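PDB 1HJS: beta-1,4-galactanase from Thielavia heterothallica, which hydrolyses the beta-1,4-galactosidic linkages of type I arabinogalactans, as a glycoside hydrolase of family 53 in clan GH-A. Local coordinates for residues A[45-50]-A[55-60]; A[79-82]-A[86-89]. All blocks are in the same frame, centred on the assembly; numbering follows the deposited sequence.

Interaction 1: residues A[45-50]-A[55-60]; sequences RQRVWV and GNYNLD
Tyr57 offers one face of its ring to Arg47 and an edge to Trp49, and makes the aromatic part of this contact. That edge points at the indole face in a T-shaped pair, planes 76° apart, with CD2 of Tyr57 3.6 Å from CZ3 of Trp49. Arg47 takes the face of the phenol: its CD makes a CH-pi contact there, and CZ stands 4.0 Å from the ring centroid in a cation-pi contact, the guanidinium turned 67° against the ring. The arginine reaches this place on a chain extended from CG to NE, after CG has turned between the backbone N and carbonyl carbon (chi1 51°).

NH2 of Arg47 donates to OH of Tyr57 at 3.0 Å, nearly in the guanidinium plane, and also forms a salt bridge with Glu297. Trp49 N donates to Tyr57 O at 2.8 Å. Beyond, a water joins Val50 O to Leu59 N, the first residue of helix 59-71 after the N-cap Asn58.

A leucine in place of Tyr57 would probably leave Arg47 held by Glu297 but without its phenol oxygen and aromatic bed. Tyr57 thus helps fix the rotation of a guanidinium about 7 Å, side chain to side chain, from Glu245, the probable nucleophile.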
ATOM      1  N   ARG A  45      -2.436  -5.496   3.883  1.00 10.60           N
ATOM      2  CA  ARG A  45      -1.267  -5.080   3.125  1.00 10.44           C
ATOM      3  C   ARG A  45      -0.063  -5.138   4.064  1.00 10.08           C
ATOM      4  O   ARG A  45      -0.174  -4.797   5.247  1.00 10.11           O
ATOM      5  CB  ARG A  45      -1.494  -3.653   2.621  1.00 10.43           C
ATOM      6  CG  ARG A  45      -0.390  -3.054   1.751  1.00 11.04           C
ATOM      7  CD  ARG A  45      -0.862  -1.668   1.327  1.00 11.79           C
ATOM      8  NE  ARG A  45       0.017  -0.944   0.413  1.00 11.17           N
ATOM      9  CZ  ARG A  45       0.835   0.036   0.786  1.00 11.50           C
ATOM     10  NH1 ARG A  45       0.910   0.399   2.063  1.00 10.47           N
ATOM     11  NH2 ARG A  45       1.521   0.711  -0.132  1.00 10.74           N
ATOM     12  N   GLN A  46       1.082  -5.563   3.538  1.00  9.86           N
ATOM     13  CA  GLN A  46       2.299  -5.683   4.336  1.00  9.90           C
ATOM     14  C   GLN A  46       3.527  -5.205   3.560  1.00 10.41           C
ATOM     15  O   GLN A  46       3.747  -5.613   2.415  1.00 10.10           O
ATOM     16  CB  GLN A  46       2.502  -7.147   4.749  1.00  9.93           C
ATOM     17  CG  GLN A  46       1.311  -7.748   5.482  1.00  9.92           C
ATOM     18  CD  GLN A  46       1.505  -9.212   5.836  1.00 10.49           C
ATOM     19  OE1 GLN A  46       0.594  -9.855   6.354  1.00 11.16           O
ATOM     20  NE2 GLN A  46       2.694  -9.744   5.559  1.00  8.88           N
ATOM     21  N   ARG A  47       4.325  -4.340   4.177  1.00 10.16           N
ATOM     22  CA  ARG A  47       5.526  -3.845   3.517  1.00 10.40           C
ATOM     23  C   ARG A  47       6.664  -4.834   3.715  1.00 10.81           C
ATOM     24  O   ARG A  47       6.863  -5.360   4.810  1.00 10.88           O
ATOM     25  CB  ARG A  47       5.933  -2.468   4.064  1.00 10.24           C
ATOM     26  CG  ARG A  47       6.031  -2.378   5.581  1.00  9.47           C
ATOM     27  CD  ARG A  47       6.535  -1.002   6.025  1.00 10.27           C
ATOM     28  NE  ARG A  47       6.373  -0.799   7.464  1.00  9.81           N
ATOM     29  CZ  ARG A  47       5.238  -0.421   8.046  1.00 10.38           C
ATOM     30  NH1 ARG A  47       4.155  -0.188   7.316  1.00  9.95           N
ATOM     31  NH2 ARG A  47       5.175  -0.304   9.369  1.00 10.69           N
ATOM     32  N   VAL A  48       7.406  -5.087   2.642  1.00 11.01           N
ATOM     33  CA  VAL A  48       8.525  -6.012   2.700  1.00 11.57           C
ATOM     34  C   VAL A  48       9.825  -5.288   2.387  1.00 11.74           C
ATOM     35  O   VAL A  48       9.956  -4.659   1.340  1.00 11.67           O
ATOM     36  CB  VAL A  48       8.354  -7.163   1.681  1.00 11.48           C
ATOM     37  CG1 VAL A  48       9.558  -8.101   1.748  1.00 12.36           C
ATOM     38  CG2 VAL A  48       7.067  -7.920   1.963  1.00 12.18           C
ATOM     39  N   TRP A  49      10.778  -5.369   3.308  1.00 11.86           N
ATOM     40  CA  TRP A  49      12.081  -4.755   3.112  1.00 12.10           C
ATOM     41  C   TRP A  49      13.075  -5.888   2.872  1.00 13.03           C
ATOM     42  O   TRP A  49      12.884  -7.005   3.355  1.00 13.09           O
ATOM     43  CB  TRP A  49      12.468  -3.912   4.334  1.00 12.10           C
ATOM     44  CG  TRP A  49      11.593  -2.687   4.500  1.00 11.56           C
ATOM     45  CD1 TRP A  49      10.638  -2.231   3.626  1.00 12.24           C
ATOM     46  CD2 TRP A  49      11.610  -1.756   5.590  1.00 11.54           C
ATOM     47  NE1 TRP A  49      10.063  -1.074   4.109  1.00 11.19           N
ATOM     48  CE2 TRP A  49      10.641  -0.762   5.310  1.00 12.20           C
ATOM     49  CE3 TRP A  49      12.351  -1.665   6.777  1.00 11.64           C
ATOM     50  CZ2 TRP A  49      10.394   0.313   6.177  1.00 12.24           C
ATOM     51  CZ3 TRP A  49      12.103  -0.592   7.641  1.00 12.40           C
ATOM     52  CH2 TRP A  49      11.133   0.379   7.333  1.00 11.84           C
ATOM     53  N   VAL A  50      14.132  -5.597   2.122  1.00 13.46           N
ATOM     54  CA  VAL A  50      15.121  -6.607   1.769  1.00 13.36           C
ATOM     55  C   VAL A  50      15.956  -7.154   2.924  1.00 14.49           C
ATOM     56  O   VAL A  50      15.850  -8.340   3.257  1.00 14.90           O
ATOM     57  CB  VAL A  50      16.049  -6.073   0.659  1.00 12.88           C
ATOM     58  CG1 VAL A  50      17.064  -7.134   0.263  1.00 12.37           C
ATOM     59  CG2 VAL A  50      15.208  -5.654  -0.541  1.00 12.77           C
ATOM     60  N   GLY A  55      15.571  -6.499  11.369  1.00 19.02           N
ATOM     61  CA  GLY A  55      14.663  -7.536  10.906  1.00 17.71           C
ATOM     62  C   GLY A  55      13.200  -7.181  10.705  1.00 17.19           C
ATOM     63  O   GLY A  55      12.472  -7.934  10.055  1.00 16.85           O
ATOM     64  N   ASN A  56      12.748  -6.063  11.261  1.00 16.27           N
ATOM     65  CA  ASN A  56      11.352  -5.678  11.095  1.00 16.03           C
ATOM     66  C   ASN A  56      11.010  -5.500   9.626  1.00 14.65           C
ATOM     67  O   ASN A  56      11.725  -4.822   8.897  1.00 14.89           O
ATOM     68  CB  ASN A  56      11.054  -4.382  11.850  1.00 17.60           C
ATOM     69  CG  ASN A  56      11.164  -4.550  13.358  1.00 18.92           C
ATOM     70  OD1 ASN A  56      10.493  -5.397  13.957  1.00 20.64           O
ATOM     71  ND2 ASN A  56      12.021  -3.749  13.977  1.00 21.31           N
ATOM     72  N   TYR A  57       9.911  -6.119   9.212  1.00 13.13           N
ATOM     73  CA  TYR A  57       9.422  -6.052   7.839  1.00 12.77           C
ATOM     74  C   TYR A  57      10.240  -6.857   6.826  1.00 12.24           C
ATOM     75  O   TYR A  57      10.049  -6.700   5.620  1.00 12.04           O
ATOM     76  CB  TYR A  57       9.321  -4.591   7.383  1.00 12.21           C
ATOM     77  CG  TYR A  57       8.707  -3.685   8.423  1.00 12.12           C
ATOM     78  CD1 TYR A  57       7.515  -4.031   9.062  1.00 11.78           C
ATOM     79  CD2 TYR A  57       9.340  -2.504   8.806  1.00 12.41           C
ATOM     80  CE1 TYR A  57       6.970  -3.222  10.068  1.00 11.73           C
ATOM     81  CE2 TYR A  57       8.804  -1.686   9.806  1.00 11.85           C
ATOM     82  CZ  TYR A  57       7.625  -2.052  10.431  1.00 12.10           C
ATOM     83  OH  TYR A  57       7.118  -1.250  11.432  1.00 12.96           O
ATOM     84  N   ASN A  58      11.151  -7.712   7.292  1.00 12.16           N
ATOM     85  CA  ASN A  58      11.907  -8.518   6.339  1.00 12.42           C
ATOM     86  C   ASN A  58      10.996  -9.670   5.934  1.00 12.81           C
ATOM     87  O   ASN A  58       9.886  -9.776   6.451  1.00 11.53           O
ATOM     88  CB  ASN A  58      13.257  -8.994   6.925  1.00 13.08           C
ATOM     89  CG  ASN A  58      13.127 -10.013   8.057  1.00 14.07           C
ATOM     90  OD1 ASN A  58      14.130 -10.356   8.699  1.00 16.25           O
ATOM     91  ND2 ASN A  58      11.928 -10.501   8.303  1.00 12.16           N
ATOM     92  N   LEU A  59      11.438 -10.532   5.021  1.00 13.15           N
ATOM     93  CA  LEU A  59      10.575 -11.618   4.563  1.00 13.53           C
ATOM     94  C   LEU A  59      10.076 -12.563   5.657  1.00 13.79           C
ATOM     95  O   LEU A  59       8.907 -12.959   5.645  1.00 13.31           O
ATOM     96  CB  LEU A  59      11.266 -12.416   3.450  1.00 14.34           C
ATOM     97  CG  LEU A  59      10.342 -13.321   2.626  1.00 14.79           C
ATOM     98  CD1 LEU A  59       9.189 -12.506   2.038  1.00 14.33           C
ATOM     99  CD2 LEU A  59      11.138 -13.985   1.515  1.00 15.04           C
ATOM    100  N   ASP A  60      10.942 -12.931   6.597  1.00 14.05           N
ATOM    101  CA  ASP A  60      10.525 -13.826   7.675  1.00 14.66           C
ATOM    102  C   ASP A  60       9.415 -13.190   8.501  1.00 14.14           C
ATOM    103  O   ASP A  60       8.446 -13.846   8.873  1.00 13.95           O
ATOM    104  CB  ASP A  60      11.697 -14.165   8.597  1.00 15.80           C
ATOM    105  CG  ASP A  60      12.679 -15.130   7.963  1.00 17.34           C
ATOM    106  OD1 ASP A  60      12.255 -15.923   7.095  1.00 17.35           O
ATOM    107  OD2 ASP A  60      13.864 -15.102   8.347  1.00 18.57           O
TER
HETATM  108  O   HOH W   1      14.016 -10.259   4.050  1.00 19.61           O

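Interaction 2: residues A[79-82]-A[86-89]; sequences DFHY and WADP
Rotation about the first bond of His81 sets CG anti to the carbonyl carbon and beside the backbone N (chi1 -80°), and the turn of the ring about the next bond presents ND1 to the backbone of Ala87. There ND1 accepts a hydrogen bond from Ala87 N, 3.1 Å away. The bond is somewhat bent, 151° at the hydrogen, and the donor sits 24° out of the ring plane.

Methyl packing backs up this polar link. CB of Ala87 points toward 79-82 and lies 3.5 Å from O of His81, while the CB atoms of His81 and Ala87 are 3.8 Å apart. Trp86 adds a looser touch, its CE3 4.5 Å from CE1 of His81.

The second ring nitrogen, NE2 of His81, donates a weak, strongly bent hydrogen bond to OD2 of Asp79, 3.2 Å long. Asp79 holds its carboxylate there with CG anti to the backbone N, and the same OD2 forms a salt bridge with Arg45. The carbonyl of the same Ala87 accepts from Asn134 ND2.

The histidine therefore bridges the residue just past strand 75-80 and the loop that follows, at the C-terminal rim where TIM barrels carry their active sites. Its side chain is about 6 Å from that of Glu245, the probable nucleophile. Accepting at ND1 while donating at NE2 gives the two ring nitrogens opposite roles, so the ring is probably kept from flipping, mainly by the ND1 bond, and the weak NE2 bond links the loop, through the ring, to the buried carboxylate of Asp79.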
ATOM      1  N   ASP A  79       3.744  -5.740  -0.386  1.00 10.92           N
ATOM      2  CA  ASP A  79       4.266  -4.496  -0.939  1.00 10.70           C
ATOM      3  C   ASP A  79       5.787  -4.484  -0.859  1.00 10.26           C
ATOM      4  O   ASP A  79       6.358  -4.169   0.180  1.00  9.29           O
ATOM      5  CB  ASP A  79       3.673  -3.311  -0.163  1.00 11.63           C
ATOM      6  CG  ASP A  79       4.284  -1.971  -0.554  1.00 12.41           C
ATOM      7  OD1 ASP A  79       4.947  -1.880  -1.607  1.00 12.50           O
ATOM      8  OD2 ASP A  79       4.081  -0.997   0.202  1.00 13.22           O
ATOM      9  N   PHE A  80       6.441  -4.856  -1.959  1.00 10.22           N
ATOM     10  CA  PHE A  80       7.899  -4.863  -2.005  1.00  9.87           C
ATOM     11  C   PHE A  80       8.410  -3.438  -2.126  1.00 10.11           C
ATOM     12  O   PHE A  80       8.080  -2.747  -3.093  1.00 10.19           O
ATOM     13  CB  PHE A  80       8.414  -5.640  -3.226  1.00 10.17           C
ATOM     14  CG  PHE A  80       8.310  -7.129  -3.100  1.00 10.38           C
ATOM     15  CD1 PHE A  80       8.994  -7.806  -2.097  1.00 11.04           C
ATOM     16  CD2 PHE A  80       7.554  -7.862  -4.014  1.00 11.66           C
ATOM     17  CE1 PHE A  80       8.933  -9.199  -2.004  1.00 11.15           C
ATOM     18  CE2 PHE A  80       7.485  -9.262  -3.931  1.00 11.68           C
ATOM     19  CZ  PHE A  80       8.177  -9.926  -2.926  1.00 11.28           C
ATOM     20  N   HIS A  81       9.201  -2.992  -1.155  1.00 10.20           N
ATOM     21  CA  HIS A  81       9.773  -1.652  -1.217  1.00 10.64           C
ATOM     22  C   HIS A  81      11.099  -1.691  -1.976  1.00 10.96           C
ATOM     23  O   HIS A  81      11.621  -0.651  -2.381  1.00 11.33           O
ATOM     24  CB  HIS A  81      10.016  -1.083   0.189  1.00 10.20           C
ATOM     25  CG  HIS A  81       8.787  -0.526   0.839  1.00 10.18           C
ATOM     26  ND1 HIS A  81       8.810   0.612   1.618  1.00 10.16           N
ATOM     27  CD2 HIS A  81       7.500  -0.947   0.828  1.00 10.39           C
ATOM     28  CE1 HIS A  81       7.589   0.868   2.056  1.00 10.31           C
ATOM     29  NE2 HIS A  81       6.775  -0.063   1.592  1.00  9.94           N
ATOM     30  N   TYR A  82      11.633  -2.895  -2.175  1.00 11.03           N
ATOM     31  CA  TYR A  82      12.910  -3.065  -2.863  1.00 10.98           C
ATOM     32  C   TYR A  82      13.941  -2.102  -2.290  1.00 11.33           C
ATOM     33  O   TYR A  82      14.606  -1.356  -3.018  1.00 10.47           O
ATOM     34  CB  TYR A  82      12.755  -2.842  -4.372  1.00 10.75           C
ATOM     35  CG  TYR A  82      11.895  -3.888  -5.062  1.00 10.86           C
ATOM     36  CD1 TYR A  82      12.074  -5.247  -4.802  1.00 10.94           C
ATOM     37  CD2 TYR A  82      10.932  -3.522  -6.008  1.00 10.57           C
ATOM     38  CE1 TYR A  82      11.322  -6.218  -5.468  1.00 11.08           C
ATOM     39  CE2 TYR A  82      10.173  -4.488  -6.681  1.00 10.59           C
ATOM     40  CZ  TYR A  82      10.379  -5.833  -6.404  1.00 11.13           C
ATOM     41  OH  TYR A  82       9.661  -6.795  -7.078  1.00 11.40           O
ATOM     42  N   TRP A  86      12.321   2.385   4.379  1.00 12.08           N
ATOM     43  CA  TRP A  86      11.192   3.077   3.757  1.00 11.99           C
ATOM     44  C   TRP A  86      11.459   3.566   2.340  1.00 11.93           C
ATOM     45  O   TRP A  86      12.430   4.280   2.090  1.00 12.16           O
ATOM     46  CB  TRP A  86      10.765   4.295   4.588  1.00 11.92           C
ATOM     47  CG  TRP A  86      10.433   4.006   6.019  1.00 12.24           C
ATOM     48  CD1 TRP A  86      11.248   4.169   7.101  1.00 13.18           C
ATOM     49  CD2 TRP A  86       9.195   3.498   6.521  1.00 12.67           C
ATOM     50  NE1 TRP A  86      10.590   3.793   8.254  1.00 12.34           N
ATOM     51  CE2 TRP A  86       9.329   3.376   7.923  1.00 12.82           C
ATOM     52  CE3 TRP A  86       7.983   3.132   5.921  1.00 12.13           C
ATOM     53  CZ2 TRP A  86       8.294   2.902   8.734  1.00 12.83           C
ATOM     54  CZ3 TRP A  86       6.954   2.660   6.729  1.00 13.21           C
ATOM     55  CH2 TRP A  86       7.118   2.551   8.120  1.00 12.92           C
ATOM     56  N   ALA A  87      10.583   3.193   1.415  1.00 12.00           N
ATOM     57  CA  ALA A  87      10.713   3.643   0.038  1.00 11.98           C
ATOM     58  C   ALA A  87       9.544   4.576  -0.267  1.00 12.31           C
ATOM     59  O   ALA A  87       8.388   4.241  -0.010  1.00 12.18           O
ATOM     60  CB  ALA A  87      10.705   2.450  -0.925  1.00 12.89           C
ATOM     61  N   ASP A  88       9.857   5.756  -0.790  1.00 12.56           N
ATOM     62  CA  ASP A  88       8.841   6.735  -1.161  1.00 13.40           C
ATOM     63  C   ASP A  88       9.414   7.598  -2.292  1.00 13.18           C
ATOM     64  O   ASP A  88      10.537   7.363  -2.737  1.00 13.73           O
ATOM     65  CB  ASP A  88       8.428   7.584   0.057  1.00 13.44           C
ATOM     66  CG  ASP A  88       9.605   8.227   0.757  1.00 14.55           C
ATOM     67  OD1 ASP A  88      10.417   8.896   0.088  1.00 13.88           O
ATOM     68  OD2 ASP A  88       9.711   8.066   1.993  1.00 16.43           O
ATOM     69  N   PRO A  89       8.658   8.594  -2.781  1.00 13.40           N
ATOM     70  CA  PRO A  89       9.177   9.431  -3.871  1.00 13.48           C
ATOM     71  C   PRO A  89      10.491  10.160  -3.591  1.00 13.38           C
ATOM     72  O   PRO A  89      11.160  10.610  -4.520  1.00 13.74           O
ATOM     73  CB  PRO A  89       8.030  10.404  -4.140  1.00 13.54           C
ATOM     74  CG  PRO A  89       6.814   9.594  -3.781  1.00 13.51           C
ATOM     75  CD  PRO A  89       7.255   8.935  -2.487  1.00 13.95           C
TER

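Overall arrangement
Both contacts sit at the C-terminal ends of neighbouring parallel strands, 43-48 and 75-80, of the eight-stranded TIM barrel, their centres 11 Å apart. Interaction 2 is the more deeply buried and smaller, a single polar bond and a methyl holding a loop to its strand. Interaction 1 is larger and only partly buried, running from aromatic and cation-pi packing near the catalytic cleft out to the start of helix 59-71, the helix of the beta-alpha-beta unit that joins these two strands. Probable backbone hydrogen bonds, Gln46 O with Asp79 N and Val48 N with Asp79 O, join the strands, and the indole of Trp49 carries interaction 1 on to His81 and Trp86 of interaction 2.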